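Local coordinates for cytoplasmic protein (Cryptococcus neoformans var. grubii serotype A, PDB 7LPO) that probably hydrolyses the beta-glucosidic bond of steryl glucosides, acting as a family 5 glycoside hydrolase with a TIM-barrel catalytic domain, at residues K48-Q53 with W147-G152; N572-N577 with W581-N586. All blocks are in the same frame, centred on the assembly; numbering follows the deposited sequence.

Contact 1. Residues K48-Q53 with W147-G152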
ATOM      1  N   LYS A  48      -0.399   0.622  12.031  1.00 18.72           N
ATOM      2  CA  LYS A  48      -0.954   1.936  11.733  1.00 19.03           C
ATOM      3  C   LYS A  48      -1.367   2.718  12.978  1.00 18.86           C
ATOM      4  O   LYS A  48      -1.545   3.942  12.903  1.00 19.07           O
ATOM      5  CB  LYS A  48      -2.181   1.792  10.839  1.00 19.62           C
ATOM      6  CG  LYS A  48      -1.905   1.451   9.408  1.00 21.21           C
ATOM      7  CD  LYS A  48      -3.239   1.305   8.668  1.00 21.84           C
ATOM      8  CE  LYS A  48      -3.044   1.012   7.212  1.00 23.79           C
ATOM      9  NZ  LYS A  48      -4.354   0.964   6.504  1.00 25.47           N
ATOM     10  N   HIS A  49      -1.572   2.049  14.105  1.00 16.29           N
ATOM     11  CA  HIS A  49      -2.118   2.690  15.292  1.00 16.52           C
ATOM     12  C   HIS A  49      -1.453   2.115  16.533  1.00 15.17           C
ATOM     13  O   HIS A  49      -0.980   0.971  16.518  1.00 15.20           O
ATOM     14  CB  HIS A  49      -3.647   2.518  15.393  1.00 19.05           C
ATOM     15  CG  HIS A  49      -4.107   1.096  15.309  1.00 20.14           C
ATOM     16  ND1 HIS A  49      -4.433   0.488  14.118  1.00 22.22           N
ATOM     17  CD2 HIS A  49      -4.313   0.167  16.272  1.00 21.69           C
ATOM     18  CE1 HIS A  49      -4.789  -0.763  14.346  1.00 22.32           C
ATOM     19  NE2 HIS A  49      -4.730  -0.983  15.647  1.00 22.00           N
ATOM     20  N   PRO A  50      -1.400   2.883  17.616  1.00 15.84           N
ATOM     21  CA  PRO A  50      -0.749   2.398  18.837  1.00 19.33           C
ATOM     22  C   PRO A  50      -1.532   1.265  19.483  1.00 21.89           C
ATOM     23  O   PRO A  50      -2.709   1.031  19.198  1.00 20.53           O
ATOM     24  CB  PRO A  50      -0.718   3.629  19.762  1.00 19.35           C
ATOM     25  CG  PRO A  50      -1.149   4.799  18.912  1.00 18.60           C
ATOM     26  CD  PRO A  50      -1.963   4.233  17.779  1.00 16.43           C
ATOM     27  N   ASN A  51      -0.844   0.578  20.395  1.00 26.34           N
ATOM     28  CA  ASN A  51      -1.459  -0.455  21.215  1.00 25.57           C
ATOM     29  C   ASN A  51      -2.743   0.051  21.856  1.00 22.54           C
ATOM     30  O   ASN A  51      -2.795   1.159  22.401  1.00 20.06           O
ATOM     31  CB  ASN A  51      -0.477  -0.907  22.305  1.00 26.23           C
ATOM     32  CG  ASN A  51       0.739  -1.625  21.736  1.00 26.27           C
ATOM     33  OD1 ASN A  51       1.866  -1.133  21.813  1.00 27.74           O
ATOM     34  ND2 ASN A  51       0.513  -2.785  21.163  1.00 25.55           N
ATOM     35  N   ASN A  52      -3.783  -0.769  21.768  1.00 23.17           N
ATOM     36  CA  ASN A  52      -5.066  -0.564  22.421  1.00 25.98           C
ATOM     37  C   ASN A  52      -5.827   0.648  21.907  1.00 22.78           C
ATOM     38  O   ASN A  52      -6.786   1.062  22.546  1.00 23.56           O
ATOM     39  CB  ASN A  52      -4.909  -0.430  23.944  1.00 31.52           C
ATOM     40  CG  ASN A  52      -4.050  -1.531  24.542  1.00 35.53           C
ATOM     41  OD1 ASN A  52      -4.315  -2.721  24.341  1.00 39.81           O
ATOM     42  ND2 ASN A  52      -3.011  -1.141  25.269  1.00 33.25           N
ATOM     43  N   GLN A  53      -5.440   1.226  20.774  1.00 24.21           N
ATOM     44  CA  GLN A  53      -6.194   2.337  20.183  1.00 24.68           C
ATOM     45  C   GLN A  53      -6.529   2.014  18.720  1.00 23.02           C
ATOM     46  O   GLN A  53      -6.028   2.648  17.793  1.00 23.45           O
ATOM     47  CB  GLN A  53      -5.430   3.660  20.312  1.00 28.83           C
ATOM     48  CG  GLN A  53      -5.320   4.165  21.767  1.00 35.84           C
ATOM     49  CD  GLN A  53      -6.613   4.747  22.324  1.00 40.55           C
ATOM     50  OE1 GLN A  53      -6.852   4.687  23.527  1.00 39.89           O
ATOM     51  NE2 GLN A  53      -7.441   5.314  21.463  1.00 45.76           N
ATOM     52  N   TRP A 147      -3.417  11.159   5.232  1.00 14.49           N
ATOM     53  CA  TRP A 147      -2.490  11.978   6.010  1.00 14.49           C
ATOM     54  C   TRP A 147      -2.167  11.421   7.391  1.00 14.48           C
ATOM     55  O   TRP A 147      -0.984  11.320   7.738  1.00 14.44           O
ATOM     56  CB  TRP A 147      -2.990  13.418   6.175  1.00 14.55           C
ATOM     57  CG  TRP A 147      -1.978  14.275   6.914  1.00 14.55           C
ATOM     58  CD1 TRP A 147      -2.079  14.739   8.187  1.00 14.58           C
ATOM     59  CD2 TRP A 147      -0.701  14.718   6.431  1.00 14.52           C
ATOM     60  NE1 TRP A 147      -0.952  15.446   8.529  1.00 14.57           N
ATOM     61  CE2 TRP A 147      -0.091  15.448   7.468  1.00 14.54           C
ATOM     62  CE3 TRP A 147      -0.012  14.556   5.224  1.00 14.49           C
ATOM     63  CZ2 TRP A 147       1.169  16.028   7.333  1.00 14.52           C
ATOM     64  CZ3 TRP A 147       1.229  15.140   5.086  1.00 14.48           C
ATOM     65  CH2 TRP A 147       1.812  15.866   6.136  1.00 14.49           C
ATOM     66  N   SER A 148      -3.183  11.075   8.184  1.00 14.51           N
ATOM     67  CA  SER A 148      -2.939  10.669   9.566  1.00 14.50           C
ATOM     68  C   SER A 148      -4.177  10.015  10.159  1.00 14.53           C
ATOM     69  O   SER A 148      -5.278  10.149   9.629  1.00 14.56           O
ATOM     70  CB  SER A 148      -2.541  11.869  10.434  1.00 14.53           C
ATOM     71  OG  SER A 148      -3.600  12.809  10.492  1.00 14.59           O
ATOM     72  N   ARG A 149      -3.981   9.324  11.290  1.00 14.52           N
ATOM     73  CA  ARG A 149      -5.121   8.795  12.045  1.00 17.60           C
ATOM     74  C   ARG A 149      -6.105   9.902  12.414  1.00 14.62           C
ATOM     75  O   ARG A 149      -7.323   9.694  12.417  1.00 14.66           O
ATOM     76  CB  ARG A 149      -4.654   8.111  13.331  1.00 15.89           C
ATOM     77  CG  ARG A 149      -3.836   6.861  13.160  1.00 16.09           C
ATOM     78  CD  ARG A 149      -3.660   6.136  14.496  1.00 15.76           C
ATOM     79  NE  ARG A 149      -2.928   6.924  15.496  1.00 16.93           N
ATOM     80  CZ  ARG A 149      -3.332   7.112  16.752  1.00 19.58           C
ATOM     81  NH1 ARG A 149      -4.468   6.586  17.181  1.00 21.46           N
ATOM     82  NH2 ARG A 149      -2.593   7.828  17.588  1.00 22.17           N
ATOM     83  N   PHE A 150      -5.589  11.079  12.755  1.00 14.64           N
ATOM     84  CA  PHE A 150      -6.407  12.203  13.199  1.00 14.81           C
ATOM     85  C   PHE A 150      -7.185  12.844  12.065  1.00 14.74           C
ATOM     86  O   PHE A 150      -8.068  13.660  12.339  1.00 14.80           O
ATOM     87  CB  PHE A 150      -5.473  13.187  13.913  1.00 14.71           C
ATOM     88  CG  PHE A 150      -4.477  12.474  14.795  1.00 14.66           C
ATOM     89  CD1 PHE A 150      -4.889  11.888  15.982  1.00 14.68           C
ATOM     90  CD2 PHE A 150      -3.169  12.300  14.391  1.00 14.61           C
ATOM     91  CE1 PHE A 150      -4.017  11.187  16.759  1.00 15.72           C
ATOM     92  CE2 PHE A 150      -2.285  11.592  15.168  1.00 14.67           C
ATOM     93  CZ  PHE A 150      -2.707  11.031  16.355  1.00 15.51           C
ATOM     94  N   THR A 151      -6.910  12.463  10.813  1.00 14.70           N
ATOM     95  CA  THR A 151      -7.680  12.922   9.667  1.00 14.73           C
ATOM     96  C   THR A 151      -8.299  11.754   8.908  1.00 14.71           C
ATOM     97  O   THR A 151      -8.661  11.902   7.736  1.00 14.72           O
ATOM     98  CB  THR A 151      -6.824  13.785   8.738  1.00 14.71           C
ATOM     99  OG1 THR A 151      -5.543  13.187   8.529  1.00 14.65           O
ATOM    100  CG2 THR A 151      -6.610  15.152   9.364  1.00 18.08           C
ATOM    101  N   GLY A 152      -8.432  10.599   9.561  1.00 18.40           N
ATOM    102  CA  GLY A 152      -9.255   9.502   9.073  1.00 15.58           C
ATOM    103  C   GLY A 152      -8.518   8.221   8.751  1.00 16.16           C
ATOM    104  O   GLY A 152      -9.150   7.283   8.240  1.00 15.68           O
TER
HETATM  105  O   HOH W   1      -6.550   4.893  16.211  1.00 19.73           O

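Contact 2. Residues N572-N577 with W581-N586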
ATOM      1  N   ASN A 572      -3.291  -7.842   3.417  1.00 15.05           N
ATOM      2  CA  ASN A 572      -2.098  -7.785   4.255  1.00 14.70           C
ATOM      3  C   ASN A 572      -2.166  -8.975   5.241  1.00 14.57           C
ATOM      4  O   ASN A 572      -3.034  -9.844   5.127  1.00 14.39           O
ATOM      5  CB  ASN A 572      -1.992  -6.462   5.006  1.00 17.76           C
ATOM      6  CG  ASN A 572      -3.191  -6.182   5.884  1.00 18.79           C
ATOM      7  OD1 ASN A 572      -4.301  -6.695   5.670  1.00 20.94           O
ATOM      8  ND2 ASN A 572      -2.975  -5.348   6.876  1.00 19.12           N
ATOM      9  N   TYR A 573      -1.251  -9.006   6.203  1.00 14.11           N
ATOM     10  CA  TYR A 573      -1.204 -10.018   7.255  1.00 14.12           C
ATOM     11  C   TYR A 573      -1.301  -9.296   8.593  1.00 14.27           C
ATOM     12  O   TYR A 573      -0.430  -8.488   8.928  1.00 14.41           O
ATOM     13  CB  TYR A 573       0.086 -10.832   7.149  1.00 16.52           C
ATOM     14  CG  TYR A 573       0.166 -12.035   8.050  1.00 17.87           C
ATOM     15  CD1 TYR A 573      -0.335 -13.269   7.645  1.00 17.41           C
ATOM     16  CD2 TYR A 573       0.766 -11.944   9.307  1.00 21.97           C
ATOM     17  CE1 TYR A 573      -0.253 -14.381   8.477  1.00 17.77           C
ATOM     18  CE2 TYR A 573       0.863 -13.039  10.137  1.00 22.51           C
ATOM     19  CZ  TYR A 573       0.356 -14.262   9.720  1.00 21.51           C
ATOM     20  OH  TYR A 573       0.446 -15.355  10.562  1.00 21.77           O
ATOM     21  N   VAL A 574      -2.359  -9.569   9.343  1.00 15.14           N
ATOM     22  CA  VAL A 574      -2.637  -8.821  10.564  1.00 15.34           C
ATOM     23  C   VAL A 574      -2.798  -9.789  11.727  1.00 16.85           C
ATOM     24  O   VAL A 574      -3.879 -10.380  11.889  1.00 17.93           O
ATOM     25  CB  VAL A 574      -3.897  -7.957  10.408  1.00 16.17           C
ATOM     26  CG1 VAL A 574      -4.130  -7.113  11.645  1.00 18.59           C
ATOM     27  CG2 VAL A 574      -3.802  -7.080   9.158  1.00 14.85           C
ATOM     28  N   PRO A 575      -1.778  -9.946  12.575  1.00 17.59           N
ATOM     29  CA  PRO A 575      -1.892 -10.903  13.694  1.00 20.13           C
ATOM     30  C   PRO A 575      -3.103 -10.718  14.599  1.00 19.54           C
ATOM     31  O   PRO A 575      -3.582 -11.713  15.161  1.00 19.71           O
ATOM     32  CB  PRO A 575      -0.586 -10.685  14.469  1.00 21.63           C
ATOM     33  CG  PRO A 575       0.411 -10.264  13.381  1.00 22.84           C
ATOM     34  CD  PRO A 575      -0.405  -9.417  12.423  1.00 20.21           C
ATOM     35  N   ASP A 576      -3.628  -9.504  14.762  1.00 20.33           N
ATOM     36  CA  ASP A 576      -4.723  -9.275  15.700  1.00 20.96           C
ATOM     37  C   ASP A 576      -6.058  -9.022  14.999  1.00 20.06           C
ATOM     38  O   ASP A 576      -6.988  -8.496  15.616  1.00 21.88           O
ATOM     39  CB  ASP A 576      -4.386  -8.119  16.647  1.00 26.07           C
ATOM     40  CG  ASP A 576      -4.260  -6.782  15.930  1.00 33.49           C
ATOM     41  OD1 ASP A 576      -4.411  -6.737  14.688  1.00 36.89           O
ATOM     42  OD2 ASP A 576      -4.002  -5.769  16.613  1.00 36.42           O
ATOM     43  N   ASN A 577      -6.182  -9.417  13.736  1.00 16.17           N
ATOM     44  CA  ASN A 577      -7.464  -9.333  13.045  1.00 15.38           C
ATOM     45  C   ASN A 577      -8.524 -10.152  13.779  1.00 15.59           C
ATOM     46  O   ASN A 577      -8.257 -11.244  14.284  1.00 15.88           O
ATOM     47  CB  ASN A 577      -7.302  -9.823  11.605  1.00 14.35           C
ATOM     48  CG  ASN A 577      -8.640 -10.045  10.890  1.00 15.33           C
ATOM     49  OD1 ASN A 577      -9.355 -11.005  11.166  1.00 14.41           O
ATOM     50  ND2 ASN A 577      -8.973  -9.152   9.973  1.00 14.38           N
ATOM     51  N   TRP A 581     -14.209  -6.609  14.264  1.00 14.72           N
ATOM     52  CA  TRP A 581     -13.649  -5.333  13.830  1.00 14.70           C
ATOM     53  C   TRP A 581     -12.672  -5.460  12.668  1.00 15.00           C
ATOM     54  O   TRP A 581     -12.047  -4.464  12.283  1.00 17.23           O
ATOM     55  CB  TRP A 581     -12.968  -4.635  15.009  1.00 14.70           C
ATOM     56  CG  TRP A 581     -13.905  -4.345  16.111  1.00 15.04           C
ATOM     57  CD1 TRP A 581     -13.994  -5.001  17.300  1.00 16.78           C
ATOM     58  CD2 TRP A 581     -14.911  -3.330  16.134  1.00 15.86           C
ATOM     59  NE1 TRP A 581     -14.984  -4.454  18.063  1.00 19.47           N
ATOM     60  CE2 TRP A 581     -15.562  -3.423  17.375  1.00 18.85           C
ATOM     61  CE3 TRP A 581     -15.319  -2.347  15.230  1.00 15.78           C
ATOM     62  CZ2 TRP A 581     -16.600  -2.573  17.736  1.00 20.25           C
ATOM     63  CZ3 TRP A 581     -16.340  -1.510  15.583  1.00 17.69           C
ATOM     64  CH2 TRP A 581     -16.982  -1.632  16.825  1.00 20.45           C
ATOM     65  N   GLY A 582     -12.526  -6.651  12.100  1.00 14.57           N
ATOM     66  CA  GLY A 582     -11.639  -6.810  10.963  1.00 14.51           C
ATOM     67  C   GLY A 582     -10.199  -6.535  11.347  1.00 14.47           C
ATOM     68  O   GLY A 582      -9.719  -6.954  12.411  1.00 14.46           O
ATOM     69  N   ASP A 583      -9.500  -5.792  10.471  1.00 14.44           N
ATOM     70  CA  ASP A 583      -8.120  -5.400  10.709  1.00 14.39           C
ATOM     71  C   ASP A 583      -8.002  -4.284  11.774  1.00 14.42           C
ATOM     72  O   ASP A 583      -6.883  -3.809  11.965  1.00 14.39           O
ATOM     73  CB  ASP A 583      -7.452  -4.922   9.412  1.00 14.36           C
ATOM     74  CG  ASP A 583      -7.338  -6.018   8.349  1.00 16.61           C
ATOM     75  OD1 ASP A 583      -7.466  -7.225   8.667  1.00 15.61           O
ATOM     76  OD2 ASP A 583      -7.110  -5.655   7.174  1.00 14.31           O
ATOM     77  N   ASN A 584      -9.113  -3.892  12.404  1.00 16.62           N
ATOM     78  CA  ASN A 584      -9.132  -2.846  13.426  1.00 18.02           C
ATOM     79  C   ASN A 584      -8.804  -1.483  12.832  1.00 17.10           C
ATOM     80  O   ASN A 584      -8.172  -0.647  13.484  1.00 15.27           O
ATOM     81  CB  ASN A 584      -8.170  -3.159  14.575  1.00 23.24           C
ATOM     82  CG  ASN A 584      -8.516  -4.440  15.283  1.00 27.49           C
ATOM     83  OD1 ASN A 584      -9.582  -4.552  15.877  1.00 29.16           O
ATOM     84  ND2 ASN A 584      -7.628  -5.427  15.206  1.00 28.35           N
ATOM     85  N   TRP A 585      -9.249  -1.249  11.595  1.00 16.48           N
ATOM     86  CA  TRP A 585      -8.946  -0.002  10.898  1.00 14.50           C
ATOM     87  C   TRP A 585     -10.041   0.254   9.864  1.00 16.30           C
ATOM     88  O   TRP A 585     -10.037  -0.345   8.780  1.00 14.50           O
ATOM     89  CB  TRP A 585      -7.572  -0.080  10.255  1.00 14.44           C
ATOM     90  CG  TRP A 585      -7.081   1.220   9.707  1.00 16.35           C
ATOM     91  CD1 TRP A 585      -6.463   2.216  10.398  1.00 16.47           C
ATOM     92  CD2 TRP A 585      -7.161   1.661   8.346  1.00 16.68           C
ATOM     93  NE1 TRP A 585      -6.153   3.256   9.554  1.00 15.15           N
ATOM     94  CE2 TRP A 585      -6.573   2.942   8.288  1.00 16.02           C
ATOM     95  CE3 TRP A 585      -7.688   1.103   7.173  1.00 17.45           C
ATOM     96  CZ2 TRP A 585      -6.491   3.678   7.105  1.00 16.33           C
ATOM     97  CZ3 TRP A 585      -7.600   1.828   5.994  1.00 17.89           C
ATOM     98  CH2 TRP A 585      -7.004   3.104   5.971  1.00 17.55           C
ATOM     99  N   ASN A 586     -10.974   1.137  10.215  1.00 14.58           N
ATOM    100  CA  ASN A 586     -11.916   1.742   9.278  1.00 14.74           C
ATOM    101  C   ASN A 586     -12.829   0.721   8.612  1.00 16.37           C
ATOM    102  O   ASN A 586     -13.372   0.974   7.530  1.00 17.50           O
ATOM    103  CB  ASN A 586     -11.169   2.559   8.218  1.00 14.59           C
ATOM    104  CG  ASN A 586     -10.553   3.825   8.790  1.00 14.60           C
ATOM    105  OD1 ASN A 586     -10.949   4.286   9.860  1.00 14.64           O
ATOM    106  ND2 ASN A 586      -9.594   4.402   8.069  1.00 14.57           N
TER
HETATM  107  O   HOH W   2      -4.954  -4.230  13.695  1.00 28.50           O

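Contact 1. Residues K48-Q53 with W147-G152
Arg149 reaches across to the 48-53 loop and lays its guanidinium against the ring of Pro50. The two side chains meet from opposite directions, and Pro50 CD sits over the centre of one guanidinium face, 3.3 Å from Arg149 CZ. Pro50 CG leans toward the NH2 side of the group, 3.6 Å from Arg149 NH2. The arginine chain gets there by a bend at chi3 (-63°), which turns the flat group across the proline instead of letting it run straight past. Its aliphatic part is used as well: Arg149 CD packs 3.4 Å from the carbonyl oxygen Lys48 O and 3.7 Å from His49 CB, whereas the imidazole of His49 turns away from the arginine.

No direct hydrogen bond joins the two segments. Instead a water lies in the guanidinium plane at its edge, accepts from Arg149 NH1 at 2.9 Å and donates to Gln53 O at 2.8 Å. That carbonyl belongs to the last residue of a type II turn, Pro50 to Gln53, closed by the bond from Gln53 N to Pro50 O. Arg149 NH2 forms a salt bridge with Glu106, while Lys48 sends its extended chain elsewhere, to a salt bridge with Asp145 and a hydrogen bond to a bound Tris molecule.

The guanidinium thus offers its face to aliphatic carbon and keeps its N-H groups for polar partners in its periphery. Salt bridge and bridging water together would restrain its rotation, and the nearby carboxylate of Glu106 probably offsets much of the positive charge in this buried setting.

Contact 2. Residues N572-N577 with W581-N586
The loop that follows barrel strand 567-570 folds back on itself here, with a type I turn from Val574 to Asn577 leading into the return segment 581-586. The turn is closed by the backbone bond from Asn577 N to Val574 O, and the two segments come closest at Asn577 and Asp583.

Asn577 and Asp583 form the shorter of the two direct hydrogen bonds across the contact. Asn577 CG stands anti to the backbone N (chi1 168°), which sends the amide over the Gly582-Asp583 peptide, and ND2 donates to Asp583 OD1 at 2.8 Å. The acceptor is met on its anti side, somewhat out of the carboxylate plane, and the amide and carboxylate planes are 68° apart. Asn577 ND2 also donates to Asp589, and Asp583 OD2 accepts from the backbone N of Leu590, which ties both ends of the pair to the chain just beyond. Val574 CG2 rests 3.7 Å from Asp583 OD1, placing a methyl group beside the carboxylate.

The second bond is longer and more bent: Asn584 ND2 donates to Asp576 O at 3.2 Å, approaching from above the carbonyl plane. A water reinforces this side by donating to Asp576 OD1 at 2.8 Å and to Asp583 O at 2.6 Å, while accepting from Asn584 ND2. Between the two amides, Asn577 CA makes a CH...O contact with Gly582 O at 3.3 Å.

Side chains and a water, more than paired backbones, therefore hold this largely buried loop in shape; it lies at the C-terminal end of a TIM-barrel strand, the end where glycoside hydrolases of this fold carry their active site.

How the contacts relate
From the N terminus, the chain leaves strand 35-43 into the loop 48-53, runs through helices and strands to the loop after strand 137-143, and there closes contact 1, a long-range link between two loops that follow parallel strands. Contact 2 comes much later and is local, closing a short loop of only a few residues after strand 567-570. The two are in series, neither nested nor crossed, yet their centres lie about 13 Å apart and they touch. Asn586 ND2 probably bonds to Gly152 O, and Lys48 makes a cation-pi contact with Trp585. Loops from three barrel strands are thereby joined beside the bound Tris molecule.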